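Local coordinates for 199aa long hypothetical Trp repressor binding protein (PDB 2ZKI) that is of unknown function but probably binds FMN and may act as an NADPH-dependent oxidoreductase, at residues V142-I148 with F182-I187. Numbering follows the deposited sequence.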
ATOM      1  N   VAL A 142      -6.213  14.070  -3.319  1.00 19.45           N
ATOM      2  CA  VAL A 142      -5.557  15.032  -4.207  1.00 19.62           C
ATOM      3  C   VAL A 142      -4.027  14.918  -4.119  1.00 19.72           C
ATOM      4  O   VAL A 142      -3.410  15.427  -3.176  1.00 19.69           O
ATOM      5  CB  VAL A 142      -6.010  16.492  -3.918  1.00 19.65           C
ATOM      6  CG1 VAL A 142      -5.275  17.481  -4.818  1.00 19.65           C
ATOM      7  CG2 VAL A 142      -7.518  16.633  -4.096  1.00 19.74           C
ATOM      8  N   PRO A 143      -3.411  14.226  -5.092  1.00 19.87           N
ATOM      9  CA  PRO A 143      -1.955  14.238  -5.209  1.00 20.07           C
ATOM     10  C   PRO A 143      -1.486  15.527  -5.877  1.00 20.24           C
ATOM     11  O   PRO A 143      -2.287  16.219  -6.506  1.00 20.23           O
ATOM     12  CB  PRO A 143      -1.663  13.042  -6.129  1.00 20.02           C
ATOM     13  CG  PRO A 143      -2.983  12.354  -6.356  1.00 19.91           C
ATOM     14  CD  PRO A 143      -4.032  13.376  -6.120  1.00 19.81           C
ATOM     15  N   ILE A 144      -0.204  15.851  -5.738  1.00 20.51           N
ATOM     16  CA  ILE A 144       0.355  17.011  -6.436  1.00 20.87           C
ATOM     17  C   ILE A 144       1.006  16.645  -7.770  1.00 21.31           C
ATOM     18  O   ILE A 144       1.077  17.477  -8.678  1.00 21.43           O
ATOM     19  CB  ILE A 144       1.324  17.841  -5.560  1.00 20.83           C
ATOM     20  CG1 ILE A 144       2.352  16.946  -4.860  1.00 20.66           C
ATOM     21  CG2 ILE A 144       0.536  18.667  -4.566  1.00 20.72           C
ATOM     22  CD1 ILE A 144       3.433  17.717  -4.138  1.00 20.67           C
ATOM     23  N   GLY A 145       1.467  15.401  -7.880  1.00 21.63           N
ATOM     24  CA  GLY A 145       2.041  14.890  -9.117  1.00 22.13           C
ATOM     25  C   GLY A 145       3.282  15.653  -9.519  1.00 22.62           C
ATOM     26  O   GLY A 145       4.232  15.757  -8.743  1.00 22.67           O
ATOM     27  N   TYR A 146       3.271  16.186 -10.735  1.00 23.15           N
ATOM     28  CA  TYR A 146       4.375  16.996 -11.235  1.00 23.68           C
ATOM     29  C   TYR A 146       3.842  18.268 -11.887  1.00 24.17           C
ATOM     30  O   TYR A 146       4.153  18.570 -13.043  1.00 24.23           O
ATOM     31  CB  TYR A 146       5.251  16.191 -12.201  1.00 23.49           C
ATOM     32  CG  TYR A 146       5.971  15.018 -11.563  1.00 23.38           C
ATOM     33  CD1 TYR A 146       5.440  13.730 -11.627  1.00 23.17           C
ATOM     34  CD2 TYR A 146       7.185  15.197 -10.896  1.00 23.46           C
ATOM     35  CE1 TYR A 146       6.095  12.649 -11.044  1.00 22.97           C
ATOM     36  CE2 TYR A 146       7.850  14.119 -10.310  1.00 23.31           C
ATOM     37  CZ  TYR A 146       7.297  12.851 -10.391  1.00 23.18           C
ATOM     38  OH  TYR A 146       7.943  11.785  -9.815  1.00 23.14           O
ATOM     39  N   GLY A 147       3.032  19.003 -11.128  1.00 24.83           N
ATOM     40  CA  GLY A 147       2.422  20.251 -11.588  1.00 25.68           C
ATOM     41  C   GLY A 147       3.435  21.354 -11.841  1.00 26.24           C
ATOM     42  O   GLY A 147       3.454  21.949 -12.919  1.00 26.45           O
ATOM     43  N   ILE A 148       4.274  21.624 -10.846  1.00 26.75           N
ATOM     44  CA  ILE A 148       5.333  22.627 -10.977  1.00 27.26           C
ATOM     45  C   ILE A 148       6.691  21.996 -11.331  1.00 27.69           C
ATOM     46  O   ILE A 148       6.967  20.858 -10.936  1.00 27.67           O
ATOM     47  CB  ILE A 148       5.445  23.540  -9.718  1.00 27.27           C
ATOM     48  CG1 ILE A 148       5.623  22.709  -8.438  1.00 27.19           C
ATOM     49  CG2 ILE A 148       4.233  24.466  -9.632  1.00 27.34           C
ATOM     50  CD1 ILE A 148       6.178  23.492  -7.259  1.00 27.16           C
ATOM     51  N   PHE A 182       2.510  24.885  -3.267  1.00 29.32           N
ATOM     52  CA  PHE A 182       1.798  24.341  -4.417  1.00 29.03           C
ATOM     53  C   PHE A 182       0.721  23.337  -4.003  1.00 28.92           C
ATOM     54  O   PHE A 182      -0.363  23.312  -4.586  1.00 28.94           O
ATOM     55  CB  PHE A 182       2.769  23.718  -5.428  1.00 28.91           C
ATOM     56  CG  PHE A 182       2.087  23.043  -6.586  1.00 28.77           C
ATOM     57  CD1 PHE A 182       1.327  23.778  -7.492  1.00 28.49           C
ATOM     58  CD2 PHE A 182       2.195  21.664  -6.767  1.00 28.66           C
ATOM     59  CE1 PHE A 182       0.687  23.157  -8.560  1.00 28.55           C
ATOM     60  CE2 PHE A 182       1.561  21.032  -7.834  1.00 28.64           C
ATOM     61  CZ  PHE A 182       0.806  21.783  -8.733  1.00 28.71           C
ATOM     62  N   GLN A 183       1.021  22.524  -2.992  1.00 28.81           N
ATOM     63  CA  GLN A 183       0.059  21.549  -2.475  1.00 28.74           C
ATOM     64  C   GLN A 183      -1.177  22.244  -1.908  1.00 28.81           C
ATOM     65  O   GLN A 183      -2.306  21.793  -2.127  1.00 28.71           O
ATOM     66  CB  GLN A 183       0.705  20.638  -1.427  1.00 28.67           C
ATOM     67  CG  GLN A 183      -0.147  19.430  -1.053  1.00 28.47           C
ATOM     68  CD  GLN A 183       0.640  18.332  -0.367  1.00 28.50           C
ATOM     69  OE1 GLN A 183       1.516  18.596   0.454  1.00 28.93           O
ATOM     70  NE2 GLN A 183       0.323  17.086  -0.697  1.00 28.42           N
ATOM     71  N   GLY A 184      -0.948  23.345  -1.191  1.00 28.87           N
ATOM     72  CA  GLY A 184      -2.026  24.188  -0.679  1.00 28.98           C
ATOM     73  C   GLY A 184      -2.852  24.805  -1.793  1.00 29.08           C
ATOM     74  O   GLY A 184      -4.071  24.940  -1.669  1.00 29.09           O
ATOM     75  N   LYS A 185      -2.182  25.182  -2.881  1.00 29.16           N
ATOM     76  CA  LYS A 185      -2.860  25.703  -4.062  1.00 29.36           C
ATOM     77  C   LYS A 185      -3.674  24.600  -4.729  1.00 29.15           C
ATOM     78  O   LYS A 185      -4.801  24.826  -5.168  1.00 29.23           O
ATOM     79  CB  LYS A 185      -1.850  26.293  -5.050  1.00 29.33           C
ATOM     80  CG  LYS A 185      -2.482  26.978  -6.253  1.00 29.71           C
ATOM     81  CD  LYS A 185      -1.435  27.422  -7.260  1.00 29.95           C
ATOM     82  CE  LYS A 185      -2.082  28.169  -8.416  1.00 31.29           C
ATOM     83  NZ  LYS A 185      -1.084  28.624  -9.423  1.00 31.97           N
ATOM     84  N   ARG A 186      -3.095  23.404  -4.776  1.00 28.99           N
ATOM     85  CA  ARG A 186      -3.705  22.256  -5.432  1.00 28.87           C
ATOM     86  C   ARG A 186      -4.972  21.758  -4.711  1.00 29.03           C
ATOM     87  O   ARG A 186      -5.958  21.408  -5.363  1.00 29.00           O
ATOM     88  CB  ARG A 186      -2.665  21.139  -5.587  1.00 28.69           C
ATOM     89  CG  ARG A 186      -3.008  20.032  -6.577  1.00 28.00           C
ATOM     90  CD  ARG A 186      -2.918  20.476  -8.036  1.00 26.57           C
ATOM     91  NE  ARG A 186      -4.201  20.958  -8.545  1.00 25.86           N
ATOM     92  CZ  ARG A 186      -5.194  20.176  -8.968  1.00 25.28           C
ATOM     93  NH1 ARG A 186      -5.071  18.856  -8.953  1.00 25.05           N
ATOM     94  NH2 ARG A 186      -6.320  20.718  -9.407  1.00 25.39           N
ATOM     95  N   ILE A 187      -4.947  21.742  -3.377  1.00 29.16           N
ATOM     96  CA  ILE A 187      -6.105  21.292  -2.592  1.00 29.38           C
ATOM     97  C   ILE A 187      -7.257  22.300  -2.618  1.00 29.64           C
ATOM     98  O   ILE A 187      -8.425  21.912  -2.611  1.00 29.67           O
ATOM     99  CB  ILE A 187      -5.725  20.900  -1.118  1.00 29.37           C
ATOM    100  CG1 ILE A 187      -6.917  20.279  -0.373  1.00 29.13           C
ATOM    101  CG2 ILE A 187      -5.174  22.091  -0.333  1.00 29.33           C
ATOM    102  CD1 ILE A 187      -7.318  18.902  -0.861  1.00 29.07           C
TER
HETATM  103  O   HOH W   1      -3.351  16.761  -8.810  1.00  5.92           O
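Apolar packing makes up most of this contact. Phe182 sits in the bend of loop 142-148. Ile148 CG2 lies over one face of the Phe182 ring, 4.0 Å from its centroid, a CH-pi contact. Ile144 CB lies 3.9 Å from Phe182 CE2. Gly147 CA comes within 3.6 Å of Phe182 CZ; a CB on Gly147 would clash there. Ile144 CG2 rests on the helix backbone, 3.6 Å from Gln183 CA. Further along, Val142 CG1 meets Arg186 CG at 3.8 Å and Val142 CG2 meets Ile187 CD1 at 4.0 Å. The fold is flavodoxin-like. The loop leaves strand 140-141, outermost in this chain's parallel sheet, and runs nearly antiparallel to the C-terminal helix 174-195, which packs on the sheet. No direct hydrogen bond joins the segments. One water bridges them, donating to Pro143 O (2.6 Å) and accepting from Arg186 NH1 (2.7 Å). The Gln183 side chain instead hydrogen-bonds backbone Phe112 O and Ala163 N. Tyr106 of a second subunit hydrogen-bonds Ile144 O and packs on Phe182 and Arg186.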